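Long-range contacts in peptide chain release factor subunit 1 (Aeropyrum pernix, PDB 3AGK), which probably directs the termination of translation in response to the stop codons UAA, UAG and UGA, as an archaeal member of the eukaryotic release factor 1 family: residues S36-P41 with E115-F120; S87-G92 with M110-E115. All coordinates share one frame; numbering follows the deposited sequence.

Interaction 1. Residues S36-P41 with E115-F120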
# COMPACT_ATOMS: atom_id res chain seq x y z
N SER A 36 10.49 -18.82 1.03
CA SER A 36 10.26 -17.81 2.05
C SER A 36 10.24 -18.48 3.43
O SER A 36 9.52 -19.46 3.62
CB SER A 36 8.93 -17.09 1.79
OG SER A 36 8.91 -16.48 0.51
N LEU A 37 11.02 -17.98 4.38
CA LEU A 37 11.13 -18.62 5.68
C LEU A 37 11.26 -17.64 6.86
O LEU A 37 12.23 -16.88 6.94
CB LEU A 37 12.32 -19.58 5.67
CG LEU A 37 12.74 -20.19 7.00
CD1 LEU A 37 11.71 -21.21 7.43
CD2 LEU A 37 14.09 -20.84 6.84
N TYR A 38 10.29 -17.66 7.77
CA TYR A 38 10.26 -16.76 8.92
C TYR A 38 10.38 -17.56 10.21
O TYR A 38 9.61 -18.49 10.45
CB TYR A 38 8.92 -16.02 8.98
CG TYR A 38 8.65 -15.01 7.88
CD1 TYR A 38 8.38 -15.40 6.58
CD2 TYR A 38 8.59 -13.65 8.18
CE1 TYR A 38 8.10 -14.46 5.59
CE2 TYR A 38 8.31 -12.71 7.21
CZ TYR A 38 8.06 -13.11 5.91
OH TYR A 38 7.78 -12.15 4.96
N ILE A 39 11.32 -17.19 11.07
CA ILE A 39 11.56 -17.93 12.30
C ILE A 39 11.45 -17.07 13.55
O ILE A 39 12.25 -16.18 13.77
CB ILE A 39 12.96 -18.56 12.28
CG1 ILE A 39 13.17 -19.36 10.98
CG2 ILE A 39 13.18 -19.39 13.55
CD1 ILE A 39 14.62 -19.79 10.76
N PRO A 40 10.43 -17.34 14.38
CA PRO A 40 10.24 -16.54 15.60
C PRO A 40 11.37 -16.77 16.60
O PRO A 40 12.08 -17.77 16.53
CB PRO A 40 8.93 -17.09 16.17
CG PRO A 40 8.24 -17.72 15.00
CD PRO A 40 9.33 -18.29 14.16
N PRO A 41 11.52 -15.84 17.56
CA PRO A 41 12.57 -16.02 18.57
C PRO A 41 12.31 -17.26 19.43
O PRO A 41 13.24 -17.96 19.81
CB PRO A 41 12.46 -14.74 19.41
CG PRO A 41 11.69 -13.77 18.56
CD PRO A 41 10.78 -14.59 17.72
N GLU A 115 11.04 -5.53 13.73
CA GLU A 115 9.92 -6.00 14.52
C GLU A 115 10.05 -7.50 14.78
O GLU A 115 10.44 -8.25 13.89
CB GLU A 115 8.62 -5.76 13.73
CG GLU A 115 8.52 -6.59 12.43
CD GLU A 115 8.80 -5.78 11.16
OE1 GLU A 115 9.53 -4.78 11.24
OE2 GLU A 115 8.28 -6.14 10.08
N PRO A 116 9.70 -7.95 15.99
CA PRO A 116 9.77 -9.39 16.28
C PRO A 116 8.67 -10.14 15.54
O PRO A 116 7.50 -9.78 15.64
CB PRO A 116 9.52 -9.47 17.79
CG PRO A 116 9.55 -8.05 18.29
CD PRO A 116 9.19 -7.18 17.13
N ILE A 117 9.04 -11.17 14.79
CA ILE A 117 8.04 -12.02 14.17
C ILE A 117 7.58 -13.03 15.22
O ILE A 117 8.32 -13.32 16.16
CB ILE A 117 8.60 -12.71 12.92
CG1 ILE A 117 10.10 -12.90 13.06
CG2 ILE A 117 8.35 -11.87 11.70
CD1 ILE A 117 10.76 -13.34 11.77
N ARG A 118 6.36 -13.54 15.08
CA ARG A 118 5.83 -14.46 16.07
C ARG A 118 5.34 -15.76 15.46
O ARG A 118 5.31 -16.80 16.13
CB ARG A 118 4.72 -13.81 16.91
CG ARG A 118 5.14 -13.53 18.36
CD ARG A 118 6.51 -12.87 18.39
NE ARG A 118 7.08 -12.74 19.74
CZ ARG A 118 6.96 -11.65 20.50
NH1 ARG A 118 6.27 -10.61 20.06
NH2 ARG A 118 7.52 -11.62 21.70
N VAL A 119 4.98 -15.71 14.18
CA VAL A 119 4.43 -16.88 13.49
C VAL A 119 5.40 -17.48 12.48
O VAL A 119 5.74 -16.86 11.46
CB VAL A 119 3.07 -16.59 12.82
CG1 VAL A 119 3.03 -15.20 12.24
CG2 VAL A 119 2.74 -17.65 11.75
N PHE A 120 5.87 -18.69 12.78
CA PHE A 120 6.74 -19.40 11.85
C PHE A 120 6.04 -19.53 10.52
O PHE A 120 4.83 -19.73 10.47
CB PHE A 120 7.11 -20.78 12.39
CG PHE A 120 7.91 -21.60 11.43
CD1 PHE A 120 9.27 -21.40 11.30
CD2 PHE A 120 7.31 -22.58 10.66
CE1 PHE A 120 10.03 -22.15 10.42
CE2 PHE A 120 8.06 -23.34 9.78
CZ PHE A 120 9.41 -23.13 9.66
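Strand 34-39 is an inner strand of the four-stranded antiparallel sheet of eRF1 domain 1, and here its C-terminal end is crossed by the loop that leads from strand 107-111 into the edge strand 121-125. At Leu37, CG stands anti to the backbone N (chi1 171°), which brings CD1 obliquely against the Phe120 ring, 3.6 Å from Phe120 CE1. Tyr38 takes a different chi1, with CG anti to the carbonyl carbon and beside the backbone N, and its ring stands on the opposite side of the strand, with CD2 meeting Ile117 CG2 near the ring plane, at the edge. The phenol OH of Tyr38 is hydrogen-bonded to Ile129 O, while the main chain of Tyr38 pairs with Tyr121, just past the crossing loop. Tyr38 O also receives a CA-H...O contact from Phe120, the CA lying 3.3 Å from Tyr38 O, and Phe120 CD1 comes within 3.1 Å of the same oxygen. Ile39 turns its CB away from the loop, yet CG1 still reaches the edge of the Phe120 ring, and helix 45-58 covers both residues through Val48. Ile39 O faces Ile117 CD1 at 3.8 Å. With Pro40 the strand gives way to loop: this ring packs against the backbone of Arg118 to Phe120, CG lying 3.3 Å from Arg118 O, and its CD packs against Phe120 CB at the edge of the aromatic ring. Neither proline nitrogen can donate a hydrogen bond, and the rings instead pack their carbons against carbonyl oxygens, with Pro41 CD 3.2 Å from Ile117 O.

Interaction 2. Residues S87-G92 with M110-E115; sequences STPPNG and MFSPPE
A type I beta turn from Pro89 to Gly92 leads into strand 93-98 and lies against the chain leaving the neighbouring edge strand 107-111, within the antiparallel sheet of eRF1 domain 1. Asn91 and Ser112 both direct their CB atoms across the gap and grip the opposing backbone in opposite senses. In Asn91, CG is anti to the carbonyl carbon (chi1 -79°), so the amide reaches across to the Pro113-Pro114 backbone, where ND2 donates to Pro113 O at 2.8 Å in the carbonyl plane. That oxygen sits close to the amide plane, and the N-H...O angle is 152°. Pro114 O is nearly as close to ND2 but poorly angled. From the other side, Ser112 holds OG anti to its own N and points it between Pro89 and Asn91, where CB of Asn91 lies 3.4 Å from Ser112 OG. Pro89 CB flanks the same hydroxyl at 3.7 Å. Within the turn, Pro89 O accepts hydrogen bonds from both Gly92 N and Thr88 OG1. Gly92 has a positive phi (85°), in a conformation where a CB would clash with the preceding carbonyl O. Gly92 O accepts a hydrogen bond from the Ser112 hydroxyl, with Ser112 OG 2.8 Å away in the carbonyl plane.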
# COMPACT_ATOMS: atom_id res chain seq x y z
N SER A 87 21.77 -19.47 17.60
CA SER A 87 20.37 -19.31 17.97
C SER A 87 19.78 -18.14 17.21
O SER A 87 20.50 -17.24 16.78
CB SER A 87 20.24 -19.05 19.46
OG SER A 87 20.57 -17.70 19.75
N THR A 88 18.46 -18.16 17.05
CA THR A 88 17.77 -17.09 16.35
C THR A 88 18.00 -15.76 17.09
O THR A 88 18.08 -15.75 18.31
CB THR A 88 16.26 -17.39 16.21
OG1 THR A 88 15.52 -16.56 17.12
CG2 THR A 88 15.96 -18.87 16.51
N PRO A 89 18.15 -14.64 16.34
CA PRO A 89 18.26 -13.33 16.98
C PRO A 89 17.01 -13.03 17.79
O PRO A 89 16.04 -13.81 17.76
CB PRO A 89 18.35 -12.36 15.79
CG PRO A 89 18.78 -13.17 14.66
CD PRO A 89 18.25 -14.55 14.88
N PRO A 90 17.01 -11.91 18.50
CA PRO A 90 15.90 -11.60 19.41
C PRO A 90 14.62 -11.26 18.67
O PRO A 90 13.53 -11.44 19.23
CB PRO A 90 16.40 -10.38 20.19
CG PRO A 90 17.90 -10.34 19.93
CD PRO A 90 18.07 -10.89 18.57
N ASN A 91 14.74 -10.77 17.44
CA ASN A 91 13.56 -10.44 16.64
C ASN A 91 13.24 -11.52 15.62
O ASN A 91 12.38 -11.32 14.76
CB ASN A 91 13.75 -9.11 15.92
CG ASN A 91 13.52 -7.92 16.82
OD1 ASN A 91 13.18 -8.07 17.99
ND2 ASN A 91 13.71 -6.72 16.27
N GLY A 92 13.94 -12.64 15.72
CA GLY A 92 13.79 -13.73 14.77
C GLY A 92 14.64 -13.57 13.52
O GLY A 92 15.48 -12.66 13.42
N MET A 110 19.14 -12.97 4.08
CA MET A 110 18.91 -13.35 5.47
C MET A 110 19.04 -12.15 6.38
O MET A 110 19.99 -11.41 6.28
CB MET A 110 19.87 -14.45 5.93
CG MET A 110 19.48 -14.96 7.32
SD MET A 110 20.52 -16.25 8.02
CE MET A 110 22.15 -15.55 7.87
N PHE A 111 18.07 -11.95 7.27
CA PHE A 111 18.17 -10.85 8.21
C PHE A 111 17.27 -11.00 9.43
O PHE A 111 16.43 -11.93 9.51
CB PHE A 111 17.87 -9.52 7.52
CG PHE A 111 16.50 -9.45 6.92
CD1 PHE A 111 15.45 -8.86 7.61
CD2 PHE A 111 16.26 -10.00 5.67
CE1 PHE A 111 14.19 -8.80 7.07
CE2 PHE A 111 14.98 -9.95 5.11
CZ PHE A 111 13.95 -9.35 5.81
N SER A 112 17.45 -10.09 10.38
CA SER A 112 16.50 -9.97 11.47
C SER A 112 15.69 -8.69 11.26
O SER A 112 16.25 -7.66 10.91
CB SER A 112 17.21 -10.00 12.83
OG SER A 112 16.27 -10.01 13.90
N PRO A 113 14.37 -8.77 11.42
CA PRO A 113 13.51 -7.61 11.14
C PRO A 113 13.46 -6.62 12.31
O PRO A 113 13.74 -7.01 13.45
CB PRO A 113 12.14 -8.26 10.92
CG PRO A 113 12.17 -9.48 11.79
CD PRO A 113 13.60 -9.97 11.76
N PRO A 114 13.06 -5.36 12.05
CA PRO A 114 13.03 -4.35 13.12
C PRO A 114 12.01 -4.76 14.18
O PRO A 114 12.12 -4.39 15.35
CB PRO A 114 12.55 -3.08 12.40
CG PRO A 114 12.55 -3.38 10.94
CD PRO A 114 12.48 -4.86 10.79
N GLU A 115 11.04 -5.53 13.73
CA GLU A 115 9.92 -6.00 14.52
C GLU A 115 10.05 -7.50 14.78
O GLU A 115 10.44 -8.25 13.89
CB GLU A 115 8.62 -5.76 13.73
CG GLU A 115 8.52 -6.59 12.43
CD GLU A 115 8.80 -5.78 11.16
OE1 GLU A 115 9.53 -4.78 11.24
OE2 GLU A 115 8.28 -6.14 10.08

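How the interactions relate
From the N terminus, the chain runs through strand 34-39 to Pro41, passes two long helices, 45-58 and 65-82, and reaches the turn at 87-92. Strands 93-98 and 107-111 follow as a hairpin, whose base interaction 2 closes. The chain continues from Glu115, shared by both contacts, into 115-120, where interaction 1 closes the larger loop, in which interaction 2 is nested. The segment from 112 to 120 runs from one edge strand, 107-111, to the other, 121-125, and the two contacts fasten it first to the turn before strand 93-98 and then to the end of strand 34-39. The contacts touch directly: Pro41 CA packs against Thr88 OG1, and Ile117 CG1 lies 3.3 Å from Asn91 O.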